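Local coordinates for carbonic anhydrase (Porphyridium purpureum, PDB 1DDZ), which probably catalyses the reversible hydration of carbon dioxide to hydrogencarbonate and a proton, as a zinc-dependent carbonic anhydrase of the beta class, at residues P321-I326 and I339-G344; C356-M361 and M442-A447; S365-A370 and T448-D453; Y373-R378 and A457-E462; D453-G458 and A482-D487. All coordinates share one frame; numbering follows the deposited sequence.

Interaction 1: residues P321-I326 and I339-G344; sequences PEILWI and INLPAG
I323 meets I339 and L341 at the tips of their side chains, and one methyl group serves both contacts. I323 CD1 stands 3.4 Å from I339 CD1 and 3.5 Å from L341 CD1, both tighter than ordinary van der Waals contact. The I323 side chain is twisted as well: chi1 of 26° holds CG1 off a staggered position, consistent with some strain. W325 supplies the other apolar surface. Its indole and the I339 side chain slide past each other in opposite directions, with I339 CG2 obliquely placed at 3.6 Å from W325 CZ3. Branched I339 suits this place because CD1 can serve I323 while CG2 serves the indole. At the far end the contact thins out, P321 CD lying 4.3 Å from G344 O.

The next shell fixes the backbones. The backbones of I323 and W325 hydrogen-bond to F347 of strand 346-351, while L324, on the alternate side of the strand, faces helix 361-373. A Schellman motif closes helix 335-338: N340 takes positive phi (56°), a conformation asparagine tolerates well, and L341 N bonds back to N336 O. L341, just after the motif, points toward I323, and N336 ND2 also holds L341 O. G344 has phi of 104°, where a side chain would be jammed against the carbonyl of A343. The whole is the first beta-alpha-beta connection of a parallel sheet, running from strand 323-328, which carries the zinc ligand C328, to its neighbour 346-351 in the beta-carbonic anhydrase fold.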
# COMPACT_ATOMS: atom_id res chain seq x y z
N PRO A 321 -16.63 20.80 3.14
CA PRO A 321 -15.44 21.24 3.86
C PRO A 321 -14.47 22.00 2.99
O PRO A 321 -14.20 21.60 1.86
CB PRO A 321 -14.83 19.92 4.35
CG PRO A 321 -15.31 18.92 3.33
CD PRO A 321 -16.74 19.33 3.16
N GLU A 322 -13.89 23.06 3.54
CA GLU A 322 -12.92 23.86 2.82
C GLU A 322 -11.49 23.56 3.27
O GLU A 322 -10.54 24.19 2.80
CB GLU A 322 -13.25 25.34 2.96
CG GLU A 322 -14.49 25.73 2.17
CD GLU A 322 -15.20 26.96 2.71
OE1 GLU A 322 -16.26 27.32 2.13
OE2 GLU A 322 -14.74 27.55 3.72
N ILE A 323 -11.33 22.56 4.13
CA ILE A 323 -10.03 22.14 4.63
C ILE A 323 -9.86 20.66 4.81
O ILE A 323 -10.77 19.96 5.24
CB ILE A 323 -9.67 22.74 6.01
CG1 ILE A 323 -10.94 23.07 6.80
CG2 ILE A 323 -8.80 23.94 5.85
CD1 ILE A 323 -10.66 23.88 8.03
N LEU A 324 -8.66 20.19 4.49
CA LEU A 324 -8.31 18.81 4.67
C LEU A 324 -7.38 18.92 5.87
O LEU A 324 -6.44 19.74 5.86
CB LEU A 324 -7.49 18.28 3.49
CG LEU A 324 -7.32 16.77 3.23
CD1 LEU A 324 -5.95 16.53 2.66
CD2 LEU A 324 -7.55 15.87 4.42
N TRP A 325 -7.64 18.10 6.88
CA TRP A 325 -6.81 18.06 8.07
C TRP A 325 -6.20 16.67 8.13
O TRP A 325 -6.93 15.68 8.07
CB TRP A 325 -7.69 18.28 9.30
CG TRP A 325 -6.92 18.41 10.56
CD1 TRP A 325 -6.37 17.40 11.31
CD2 TRP A 325 -6.67 19.62 11.28
NE1 TRP A 325 -5.80 17.92 12.46
CE2 TRP A 325 -5.98 19.28 12.46
CE3 TRP A 325 -6.96 20.97 11.04
CZ2 TRP A 325 -5.59 20.23 13.41
CZ3 TRP A 325 -6.57 21.92 11.98
CH2 TRP A 325 -5.89 21.54 13.15
N ILE A 326 -4.86 16.59 8.17
CA ILE A 326 -4.15 15.32 8.28
C ILE A 326 -3.54 15.30 9.68
O ILE A 326 -2.60 16.05 9.97
CB ILE A 326 -3.05 15.20 7.23
CG1 ILE A 326 -3.69 15.33 5.85
CG2 ILE A 326 -2.29 13.89 7.44
CD1 ILE A 326 -2.73 15.65 4.72
N ILE A 339 -9.92 24.17 15.76
CA ILE A 339 -9.94 25.39 14.96
C ILE A 339 -11.29 26.07 14.97
O ILE A 339 -11.60 26.87 14.09
CB ILE A 339 -9.44 25.19 13.52
CG1 ILE A 339 -10.25 24.11 12.80
CG2 ILE A 339 -7.95 24.90 13.54
CD1 ILE A 339 -9.78 23.85 11.35
N ASN A 340 -12.09 25.74 15.97
CA ASN A 340 -13.39 26.39 16.17
C ASN A 340 -14.37 26.35 14.99
O ASN A 340 -14.97 27.37 14.64
CB ASN A 340 -13.13 27.85 16.55
CG ASN A 340 -14.11 28.38 17.57
OD1 ASN A 340 -14.48 27.68 18.52
ND2 ASN A 340 -14.48 29.65 17.43
N LEU A 341 -14.56 25.17 14.41
CA LEU A 341 -15.47 25.00 13.27
C LEU A 341 -16.46 23.90 13.55
O LEU A 341 -16.15 22.93 14.23
CB LEU A 341 -14.72 24.59 11.99
CG LEU A 341 -13.78 25.55 11.27
CD1 LEU A 341 -13.35 24.90 9.96
CD2 LEU A 341 -14.46 26.87 11.00
N PRO A 342 -17.64 24.00 12.95
CA PRO A 342 -18.74 23.04 13.08
C PRO A 342 -18.33 21.65 12.64
O PRO A 342 -17.55 21.48 11.69
CB PRO A 342 -19.79 23.61 12.15
CG PRO A 342 -19.55 25.08 12.26
CD PRO A 342 -18.07 25.15 12.15
N ALA A 343 -18.87 20.66 13.33
CA ALA A 343 -18.59 19.26 13.01
C ALA A 343 -18.91 19.02 11.53
O ALA A 343 -20.05 19.22 11.12
CB ALA A 343 -19.43 18.35 13.89
N GLY A 344 -17.91 18.67 10.74
CA GLY A 344 -18.18 18.43 9.33
C GLY A 344 -17.76 19.51 8.36
O GLY A 344 -18.13 19.49 7.19

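Interaction 2: residues C356-M361 and M442-A447; sequences CIHSDM and MHNVCA
N444 and C356 form the close side of this contact. The amide nitrogen N444 ND2 donates to C356 O at 3.0 Å, approaching from above the carbonyl plane, with an N-H...O angle of 146°. N444 CB presses on the same oxygen at 3.1 Å, so that both CB and the amide nitrogen lie on this one oxygen. The side chain starts from the helix toward the loop, and chi1 of -69° sets CG beside the backbone N; asparagine offers here a donor for a buried carbonyl. Beside it C356 SG rests on V445 CG1 at 3.8 Å, a purely apolar touch between two small side chains.

The H358 side has no direct hydrogen bond and is linked through a water. The imidazole and the N444 side chain cross at about a right angle, their planes 43° apart; N444 ND2 lies over one ring face toward the rim, and N444 OD1 comes to 3.1 Å from H358 CE1. The water, in the plane of the ring, is bonded to H358 ND1 at 2.6 Å and donates to N444 O at 2.7 Å. The other ring nitrogen, NE2, bonds to D411 of the second subunit, so both nitrogens of this histidine are engaged.

H358 lies in a type I turn from I357 to D360, whose last residue N-caps helix 361-373. The loop after strand 346-351 is thus pinned to the last turns of helix 426-447, while C356 and V445 both pack on V381 of strand 378-384 and on F363.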
# COMPACT_ATOMS: atom_id res chain seq x y z
N CYS A 356 2.71 11.53 5.87
CA CYS A 356 2.29 11.87 4.50
C CYS A 356 3.34 11.26 3.59
O CYS A 356 4.04 11.98 2.88
CB CYS A 356 2.27 13.39 4.29
SG CYS A 356 1.04 14.22 5.24
N ILE A 357 3.46 9.94 3.64
CA ILE A 357 4.41 9.20 2.85
C ILE A 357 4.14 9.43 1.36
O ILE A 357 2.99 9.47 0.94
CB ILE A 357 4.35 7.73 3.26
CG1 ILE A 357 4.76 7.61 4.73
CG2 ILE A 357 5.20 6.88 2.35
CD1 ILE A 357 4.36 6.31 5.41
N HIS A 358 5.21 9.65 0.59
CA HIS A 358 5.12 9.94 -0.85
C HIS A 358 4.21 9.01 -1.62
O HIS A 358 3.38 9.46 -2.41
CB HIS A 358 6.50 9.86 -1.53
CG HIS A 358 7.47 10.90 -1.08
ND1 HIS A 358 7.19 12.24 -1.17
CD2 HIS A 358 8.72 10.81 -0.58
CE1 HIS A 358 8.24 12.94 -0.75
NE2 HIS A 358 9.18 12.09 -0.39
N SER A 359 4.39 7.71 -1.40
CA SER A 359 3.64 6.69 -2.09
C SER A 359 2.50 6.03 -1.31
O SER A 359 2.02 5.00 -1.71
CB SER A 359 4.60 5.63 -2.55
OG SER A 359 5.53 5.39 -1.52
N ASP A 360 2.02 6.67 -0.25
CA ASP A 360 0.94 6.11 0.56
C ASP A 360 -0.44 6.32 -0.07
O ASP A 360 -0.93 7.44 -0.05
CB ASP A 360 0.97 6.73 1.94
CG ASP A 360 -0.02 6.08 2.87
OD1 ASP A 360 0.03 4.86 3.01
OD2 ASP A 360 -0.83 6.79 3.49
N MET A 361 -1.08 5.27 -0.57
CA MET A 361 -2.39 5.36 -1.22
C MET A 361 -3.50 5.86 -0.32
O MET A 361 -4.37 6.61 -0.79
CB MET A 361 -2.80 4.04 -1.88
CG MET A 361 -2.02 3.71 -3.15
SD MET A 361 -2.38 4.85 -4.50
CE MET A 361 -4.07 4.32 -4.93
N MET A 442 4.74 18.23 5.50
CA MET A 442 4.20 19.33 4.71
C MET A 442 4.93 19.34 3.37
O MET A 442 4.33 19.55 2.32
CB MET A 442 4.53 20.66 5.34
CG MET A 442 3.70 21.09 6.50
SD MET A 442 4.56 22.56 7.16
CE MET A 442 4.25 23.71 5.92
N HIS A 443 6.25 19.18 3.44
CA HIS A 443 7.07 19.16 2.25
C HIS A 443 6.50 18.11 1.31
O HIS A 443 6.21 18.43 0.16
CB HIS A 443 8.53 18.84 2.60
CG HIS A 443 9.50 19.19 1.51
ND1 HIS A 443 10.85 19.38 1.75
CD2 HIS A 443 9.33 19.36 0.18
CE1 HIS A 443 11.47 19.64 0.62
NE2 HIS A 443 10.57 19.63 -0.35
N ASN A 444 6.29 16.90 1.82
CA ASN A 444 5.73 15.79 1.06
C ASN A 444 4.39 16.12 0.41
O ASN A 444 4.19 15.82 -0.76
CB ASN A 444 5.58 14.54 1.93
CG ASN A 444 6.90 13.94 2.32
OD1 ASN A 444 7.95 14.41 1.92
ND2 ASN A 444 6.86 12.85 3.10
N VAL A 445 3.46 16.77 1.11
CA VAL A 445 2.20 17.08 0.43
C VAL A 445 2.41 18.12 -0.65
O VAL A 445 1.76 18.06 -1.68
CB VAL A 445 0.96 17.39 1.39
CG1 VAL A 445 1.27 17.13 2.82
CG2 VAL A 445 0.37 18.75 1.17
N CYS A 446 3.35 19.03 -0.45
CA CYS A 446 3.65 20.08 -1.43
C CYS A 446 4.26 19.47 -2.69
O CYS A 446 4.03 19.95 -3.81
CB CYS A 446 4.62 21.10 -0.84
SG CYS A 446 3.88 22.19 0.41
N ALA A 447 5.04 18.42 -2.49
CA ALA A 447 5.70 17.73 -3.57
C ALA A 447 4.82 16.70 -4.32
O ALA A 447 5.24 16.20 -5.35
CB ALA A 447 6.99 17.08 -3.06
O HOH W 1 5.41 13.86 -2.20

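Interaction 3: residues S365-A370 and T448-D453; sequences SVLQYA and TSIVQD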
# COMPACT_ATOMS: atom_id res chain seq x y z
N SER A 365 -5.20 9.17 -1.74
CA SER A 365 -6.62 9.12 -2.08
C SER A 365 -7.40 10.22 -1.37
O SER A 365 -8.25 10.87 -1.99
CB SER A 365 -7.19 7.73 -1.79
OG SER A 365 -6.53 6.75 -2.60
N VAL A 366 -7.13 10.44 -0.09
CA VAL A 366 -7.81 11.50 0.67
C VAL A 366 -7.40 12.86 0.10
O VAL A 366 -8.26 13.72 -0.12
CB VAL A 366 -7.46 11.47 2.18
CG1 VAL A 366 -8.13 12.61 2.89
CG2 VAL A 366 -7.92 10.17 2.83
N LEU A 367 -6.10 13.03 -0.16
CA LEU A 367 -5.54 14.28 -0.71
C LEU A 367 -6.20 14.62 -2.04
O LEU A 367 -6.77 15.70 -2.19
CB LEU A 367 -4.03 14.12 -0.95
CG LEU A 367 -3.01 15.20 -0.57
CD1 LEU A 367 -1.86 15.12 -1.52
CD2 LEU A 367 -3.58 16.60 -0.56
N GLN A 368 -6.16 13.69 -2.98
CA GLN A 368 -6.75 13.92 -4.29
C GLN A 368 -8.23 14.26 -4.20
O GLN A 368 -8.69 15.24 -4.79
CB GLN A 368 -6.58 12.70 -5.20
CG GLN A 368 -7.13 12.99 -6.59
CD GLN A 368 -7.39 11.75 -7.39
OE1 GLN A 368 -7.45 10.64 -6.85
NE2 GLN A 368 -7.57 11.92 -8.69
N TYR A 369 -8.97 13.46 -3.43
CA TYR A 369 -10.39 13.69 -3.25
C TYR A 369 -10.66 15.12 -2.73
O TYR A 369 -11.53 15.82 -3.24
CB TYR A 369 -10.98 12.66 -2.30
CG TYR A 369 -12.49 12.76 -2.22
CD1 TYR A 369 -13.29 12.12 -3.16
CD2 TYR A 369 -13.12 13.51 -1.23
CE1 TYR A 369 -14.67 12.22 -3.12
CE2 TYR A 369 -14.51 13.63 -1.18
CZ TYR A 369 -15.28 12.97 -2.13
OH TYR A 369 -16.66 13.07 -2.11
N ALA A 370 -9.89 15.56 -1.74
CA ALA A 370 -10.06 16.89 -1.15
C ALA A 370 -9.62 18.04 -2.03
O ALA A 370 -10.33 19.01 -2.19
CB ALA A 370 -9.32 16.95 0.18
N THR A 448 3.61 16.43 -3.86
CA THR A 448 2.75 15.48 -4.56
C THR A 448 2.29 16.02 -5.92
O THR A 448 2.03 17.21 -6.06
CB THR A 448 1.47 15.13 -3.78
OG1 THR A 448 0.68 16.31 -3.63
CG2 THR A 448 1.79 14.54 -2.42
N SER A 449 2.10 15.12 -6.88
CA SER A 449 1.61 15.53 -8.21
C SER A 449 0.28 16.27 -8.06
O SER A 449 -0.00 17.22 -8.79
CB SER A 449 1.42 14.30 -9.10
OG SER A 449 0.58 13.35 -8.46
N ILE A 450 -0.47 15.90 -7.03
CA ILE A 450 -1.78 16.47 -6.73
C ILE A 450 -1.73 17.96 -6.39
O ILE A 450 -2.44 18.76 -6.98
CB ILE A 450 -2.45 15.66 -5.57
CG1 ILE A 450 -2.62 14.19 -5.99
CG2 ILE A 450 -3.76 16.27 -5.16
CD1 ILE A 450 -2.96 13.21 -4.87
N VAL A 451 -0.85 18.35 -5.47
CA VAL A 451 -0.73 19.76 -5.09
C VAL A 451 -0.02 20.56 -6.19
O VAL A 451 -0.39 21.68 -6.46
CB VAL A 451 -0.03 19.93 -3.71
CG1 VAL A 451 0.23 21.39 -3.40
CG2 VAL A 451 -0.89 19.35 -2.64
N GLN A 452 0.98 19.96 -6.83
CA GLN A 452 1.70 20.64 -7.91
C GLN A 452 0.76 20.94 -9.08
O GLN A 452 0.76 22.06 -9.61
CB GLN A 452 2.90 19.81 -8.36
CG GLN A 452 4.05 19.80 -7.37
CD GLN A 452 4.67 21.18 -7.19
OE1 GLN A 452 5.07 21.83 -8.15
NE2 GLN A 452 4.78 21.62 -5.95
N ASP A 453 -0.08 19.98 -9.45
CA ASP A 453 -1.05 20.19 -10.52
C ASP A 453 -2.02 21.31 -10.16
O ASP A 453 -2.28 22.20 -10.97
CB ASP A 453 -1.87 18.92 -10.79
CG ASP A 453 -1.10 17.88 -11.57
OD1 ASP A 453 0.01 18.19 -12.07
OD2 ASP A 453 -1.59 16.74 -11.69
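L367 and T448 reach toward each other tip to tip, L367 CD1 coming to 3.5 Å from T448 OG1 and to 4.0 Å from I450 CD1. The leucine methyl is thus shared by a polar and an apolar neighbour, and L367 holds CG off a staggered position (chi1 -136°). T448 holds OG1 between its backbone N and carbonyl carbon (chi1 63°), which lets the hydroxyl N-cap helix 449-456: OG1 accepts from V451 N at 3.1 Å. The hydroxyl has two polar partners, V451 N and V445 O, although a methyl group packs on it, and CG2 adds a carbon surface beside it.

I450 sends its long branch across to the other helix, where CD1 lies 3.7 Å from Q368 CB. Q368 CG is anti to the backbone N. The extended chain beyond it carries the amide off to I148 N and L145 O, while CB and the backbone at Q368 meet I450. L367 continues inward onto L324 of the central sheet.

The segment axes approach to 9.9 Å at 20°. Two nearly parallel helices, each leading to an adjacent parallel strand (378-384 and 462-468), are characteristic of a helical layer in an alpha-beta-alpha sandwich.

Interaction 4: residues Y373-R378 and A457-E462; sequences YLKVKR and AGQELE
R378 and E462 begin two adjacent strands, 378-384 and 462-468, and form a parallel beta bridge in the parallel part of the alpha-beta-alpha sheet of the beta-class carbonic anhydrase fold. Their side chains lie side by side on one face of the sheet and point the same way. E462 has CG anti to the backbone N (chi1 170°) and an extended chain, while R378 bends at chi2 and chi3; the guanidinium and carboxylate planes end 37° apart. R378 NE makes a salt bridge with E462 OE1 at 3.5 Å, and R378 CG packs on E462 CB at 3.7 Å. Long flexible chains can thus combine apolar and charged contact at a partly exposed strand start.

The backbones are joined by E462 N donating to K377 O, 2.8 Å apart. K377 and E460 cross obliquely at the exposed surface, where K377 NZ reaches E460 OE2 at 3.6 Å as a second salt bridge. On the buried side, L461 turns CD1 to 3.4 Å from V376 O. K375 crosses Q459 at about a right angle, its NZ bonded to Q372 O. Q459 NE2, besides its bond to V371 O, donates to a water at 2.7 Å, which in turn donates to V376 O and E460 O.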
# COMPACT_ATOMS: atom_id res chain seq x y z
N TYR A 373 -11.28 17.14 -6.18
CA TYR A 373 -12.73 17.08 -6.26
C TYR A 373 -13.50 18.03 -5.34
O TYR A 373 -14.40 18.72 -5.79
CB TYR A 373 -13.18 15.63 -6.13
CG TYR A 373 -12.56 14.78 -7.22
CD1 TYR A 373 -11.89 13.59 -6.94
CD2 TYR A 373 -12.58 15.22 -8.55
CE1 TYR A 373 -11.25 12.86 -7.98
CE2 TYR A 373 -11.95 14.50 -9.58
CZ TYR A 373 -11.30 13.33 -9.30
OH TYR A 373 -10.78 12.58 -10.37
N LEU A 374 -13.16 18.06 -4.05
CA LEU A 374 -13.85 18.98 -3.14
C LEU A 374 -13.27 20.39 -3.29
O LEU A 374 -13.88 21.35 -2.86
CB LEU A 374 -13.71 18.54 -1.69
CG LEU A 374 -14.22 17.18 -1.24
CD1 LEU A 374 -14.08 17.13 0.28
CD2 LEU A 374 -15.68 16.95 -1.66
N LYS A 375 -12.08 20.49 -3.85
CA LYS A 375 -11.43 21.77 -4.04
C LYS A 375 -11.22 22.55 -2.72
O LYS A 375 -11.58 23.72 -2.62
CB LYS A 375 -12.24 22.65 -5.01
CG LYS A 375 -12.54 22.04 -6.36
CD LYS A 375 -11.32 21.85 -7.21
CE LYS A 375 -11.73 21.71 -8.68
NZ LYS A 375 -12.83 20.70 -8.87
N VAL A 376 -10.66 21.90 -1.71
CA VAL A 376 -10.40 22.58 -0.43
C VAL A 376 -9.31 23.65 -0.61
O VAL A 376 -8.37 23.45 -1.38
CB VAL A 376 -9.97 21.58 0.68
CG1 VAL A 376 -11.11 20.64 0.99
CG2 VAL A 376 -8.73 20.81 0.27
N LYS A 377 -9.42 24.76 0.11
CA LYS A 377 -8.46 25.86 0.02
C LYS A 377 -7.20 25.65 0.84
O LYS A 377 -6.16 26.21 0.53
CB LYS A 377 -9.10 27.18 0.45
CG LYS A 377 -10.38 27.53 -0.29
CD LYS A 377 -10.15 27.74 -1.79
CE LYS A 377 -11.47 27.91 -2.54
NZ LYS A 377 -11.27 28.24 -3.98
N ARG A 378 -7.30 24.85 1.90
CA ARG A 378 -6.15 24.58 2.77
C ARG A 378 -5.97 23.13 3.13
O ARG A 378 -6.93 22.41 3.32
CB ARG A 378 -6.29 25.33 4.10
CG ARG A 378 -5.67 26.70 4.11
CD ARG A 378 -6.70 27.82 3.99
NE ARG A 378 -7.02 28.42 5.29
CZ ARG A 378 -8.08 28.09 6.02
NH1 ARG A 378 -8.94 27.16 5.60
NH2 ARG A 378 -8.31 28.73 7.16
N ALA A 457 -2.19 25.07 -11.89
CA ALA A 457 -3.49 25.16 -12.53
C ALA A 457 -4.12 26.46 -12.00
O ALA A 457 -5.25 26.80 -12.33
CB ALA A 457 -4.37 23.98 -12.14
N GLY A 458 -3.38 27.14 -11.12
CA GLY A 458 -3.84 28.40 -10.54
C GLY A 458 -4.92 28.26 -9.49
O GLY A 458 -5.66 29.21 -9.22
N GLN A 459 -5.02 27.09 -8.87
CA GLN A 459 -6.01 26.83 -7.84
C GLN A 459 -5.49 27.28 -6.46
O GLN A 459 -4.36 26.91 -6.09
CB GLN A 459 -6.32 25.33 -7.85
CG GLN A 459 -7.36 24.84 -6.86
CD GLN A 459 -7.60 23.34 -6.96
OE1 GLN A 459 -7.66 22.79 -8.05
NE2 GLN A 459 -7.73 22.68 -5.83
N GLU A 460 -6.27 28.07 -5.71
CA GLU A 460 -5.87 28.53 -4.37
C GLU A 460 -5.75 27.32 -3.46
O GLU A 460 -6.75 26.67 -3.16
CB GLU A 460 -6.92 29.46 -3.75
CG GLU A 460 -6.94 30.88 -4.24
CD GLU A 460 -8.11 31.67 -3.66
OE1 GLU A 460 -7.88 32.82 -3.24
OE2 GLU A 460 -9.25 31.15 -3.64
N LEU A 461 -4.54 27.04 -3.00
CA LEU A 461 -4.32 25.92 -2.12
C LEU A 461 -3.14 26.21 -1.21
O LEU A 461 -1.99 26.19 -1.64
CB LEU A 461 -4.06 24.65 -2.93
CG LEU A 461 -3.79 23.39 -2.10
CD1 LEU A 461 -5.03 22.99 -1.32
CD2 LEU A 461 -3.40 22.30 -3.03
N GLU A 462 -3.43 26.42 0.06
CA GLU A 462 -2.40 26.69 1.06
C GLU A 462 -2.09 25.44 1.88
O GLU A 462 -2.98 24.74 2.32
CB GLU A 462 -2.92 27.80 1.97
CG GLU A 462 -2.10 28.06 3.21
CD GLU A 462 -2.69 29.18 4.05
OE1 GLU A 462 -3.54 28.88 4.92
OE2 GLU A 462 -2.30 30.35 3.84
O HOH W 2 -8.68 24.60 -4.17
O HOH W 3 -9.22 28.41 -6.20

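Interaction 5: residues D453-G458 and A482-D487; sequences DAWDAG and AKANDD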
# COMPACT_ATOMS: atom_id res chain seq x y z
N ASP A 453 -0.08 19.98 -9.45
CA ASP A 453 -1.05 20.19 -10.52
C ASP A 453 -2.02 21.31 -10.16
O ASP A 453 -2.28 22.20 -10.97
CB ASP A 453 -1.87 18.92 -10.79
CG ASP A 453 -1.10 17.88 -11.57
OD1 ASP A 453 0.01 18.19 -12.07
OD2 ASP A 453 -1.59 16.74 -11.69
N ALA A 454 -2.53 21.27 -8.94
CA ALA A 454 -3.47 22.29 -8.51
C ALA A 454 -2.83 23.66 -8.56
O ALA A 454 -3.44 24.61 -9.05
CB ALA A 454 -3.97 22.00 -7.11
N TRP A 455 -1.59 23.75 -8.07
CA TRP A 455 -0.88 25.03 -8.05
C TRP A 455 -0.66 25.59 -9.42
O TRP A 455 -1.08 26.72 -9.71
CB TRP A 455 0.46 24.93 -7.32
CG TRP A 455 0.32 25.06 -5.85
CD1 TRP A 455 -0.75 25.58 -5.17
CD2 TRP A 455 1.27 24.67 -4.86
NE1 TRP A 455 -0.52 25.55 -3.83
CE2 TRP A 455 0.72 25.00 -3.60
CE3 TRP A 455 2.54 24.09 -4.92
CZ2 TRP A 455 1.40 24.77 -2.41
CZ3 TRP A 455 3.22 23.86 -3.73
CH2 TRP A 455 2.64 24.21 -2.49
N ASP A 456 -0.01 24.84 -10.30
CA ASP A 456 0.21 25.39 -11.62
C ASP A 456 -1.06 25.45 -12.49
O ASP A 456 -1.01 25.84 -13.65
CB ASP A 456 1.46 24.82 -12.31
CG ASP A 456 1.43 23.34 -12.43
OD1 ASP A 456 2.50 22.71 -12.28
OD2 ASP A 456 0.35 22.80 -12.72
N ALA A 457 -2.19 25.07 -11.89
CA ALA A 457 -3.49 25.16 -12.53
C ALA A 457 -4.12 26.46 -12.00
O ALA A 457 -5.25 26.80 -12.33
CB ALA A 457 -4.37 23.98 -12.14
N GLY A 458 -3.38 27.14 -11.12
CA GLY A 458 -3.84 28.40 -10.54
C GLY A 458 -4.92 28.26 -9.49
O GLY A 458 -5.66 29.21 -9.22
N ALA A 482 2.16 28.75 0.14
CA ALA A 482 1.05 29.09 -0.74
C ALA A 482 1.28 28.62 -2.16
O ALA A 482 0.34 28.49 -2.93
CB ALA A 482 0.81 30.59 -0.73
N LYS A 483 2.53 28.46 -2.56
CA LYS A 483 2.84 27.98 -3.89
C LYS A 483 4.34 27.93 -4.04
O LYS A 483 5.03 28.87 -3.67
CB LYS A 483 2.26 28.92 -4.95
CG LYS A 483 2.20 28.32 -6.34
CD LYS A 483 1.70 29.34 -7.35
CE LYS A 483 1.38 28.69 -8.68
NZ LYS A 483 1.06 29.69 -9.74
N ALA A 484 4.83 26.84 -4.60
CA ALA A 484 6.25 26.64 -4.80
C ALA A 484 6.45 25.51 -5.81
O ALA A 484 6.07 24.36 -5.58
CB ALA A 484 6.93 26.31 -3.47
N ASN A 485 7.02 25.85 -6.95
CA ASN A 485 7.26 24.88 -8.00
C ASN A 485 8.30 23.89 -7.54
O ASN A 485 9.30 24.27 -6.93
CB ASN A 485 7.76 25.58 -9.25
CG ASN A 485 7.95 24.62 -10.39
OD1 ASN A 485 9.07 24.23 -10.69
ND2 ASN A 485 6.84 24.18 -10.98
N ASP A 486 8.05 22.62 -7.78
CA ASP A 486 9.01 21.63 -7.37
C ASP A 486 9.78 21.02 -8.54
O ASP A 486 10.33 19.94 -8.42
CB ASP A 486 8.33 20.53 -6.56
CG ASP A 486 9.33 19.60 -5.89
OD1 ASP A 486 10.43 20.07 -5.50
OD2 ASP A 486 9.03 18.40 -5.77
N ASP A 487 9.90 21.76 -9.64
CA ASP A 487 10.63 21.24 -10.79
C ASP A 487 12.12 21.58 -10.76
O ASP A 487 12.52 22.69 -10.42
CB ASP A 487 9.97 21.71 -12.10
CG ASP A 487 8.51 21.23 -12.25
OD1 ASP A 487 8.15 20.14 -11.74
OD2 ASP A 487 7.70 21.94 -12.88
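The carbonyl oxygen of W455 accepts a short bond from G458 N, 2.7 Å, and K483 CE rests against that oxygen at 3.3 Å. Glycine is apt at 458, where phi is positive and a Schellman motif ends helix 449-456. From this end of the helix the lysine and the tryptophan slide past each other in opposite directions. K483 CG is anti to the backbone N (chi1 -164°) and the chain stays extended, with CG 3.8 Å from W455 CG.

Next to the lysine chain the backbone itself covers the indole. K483 CA stands over the centre of the six-membered ring, 3.7 Å from its centroid and 11° off the normal, a CH-pi contact; A484 N lies over the same face nearer the rim, and A484 O is 3.4 Å from W455 CZ3. The broad flat indole gives the extended backbone of K483 and A484 a surface to lie on, where the loop leaves strand 476-481, the antiparallel strand, outermost within this chain. W455 NE1 bonds to L461 O.

Further on, N485 forms an Asx turn, OD1 accepting from D487 N at 2.8 Å, and N485 ND2 donates to D487 OD2 at 3.1 Å. D456 faces the second subunit, where its OD1 makes a salt bridge with R398.

Interactions 1, 3 and 4 meet around strand 323-328: L324 CD2 lies 3.6 Å from V366 CG1 of interaction 3, and E322 O takes a probable hydrogen bond from K377 N of interaction 4 at 3.0 Å. Interactions 2, 3 and 5 follow helices 426-447 and 449-456; Q452 NE2 bridges them, probably bonded to C446 O (2.8 Å) and A484 O (3.0 Å). Interactions 4 and 5 meet where Q459 N probably hydrogen-bonds to A454 O, 2.9 Å away. The P321 side chain, near zinc ligand D76, is about 10 Å from a zinc ion; that of C356, toward zinc ligand C328, is about 13 Å from one; interaction 5 is remote. Interactions 2 to 5 touch the second subunit.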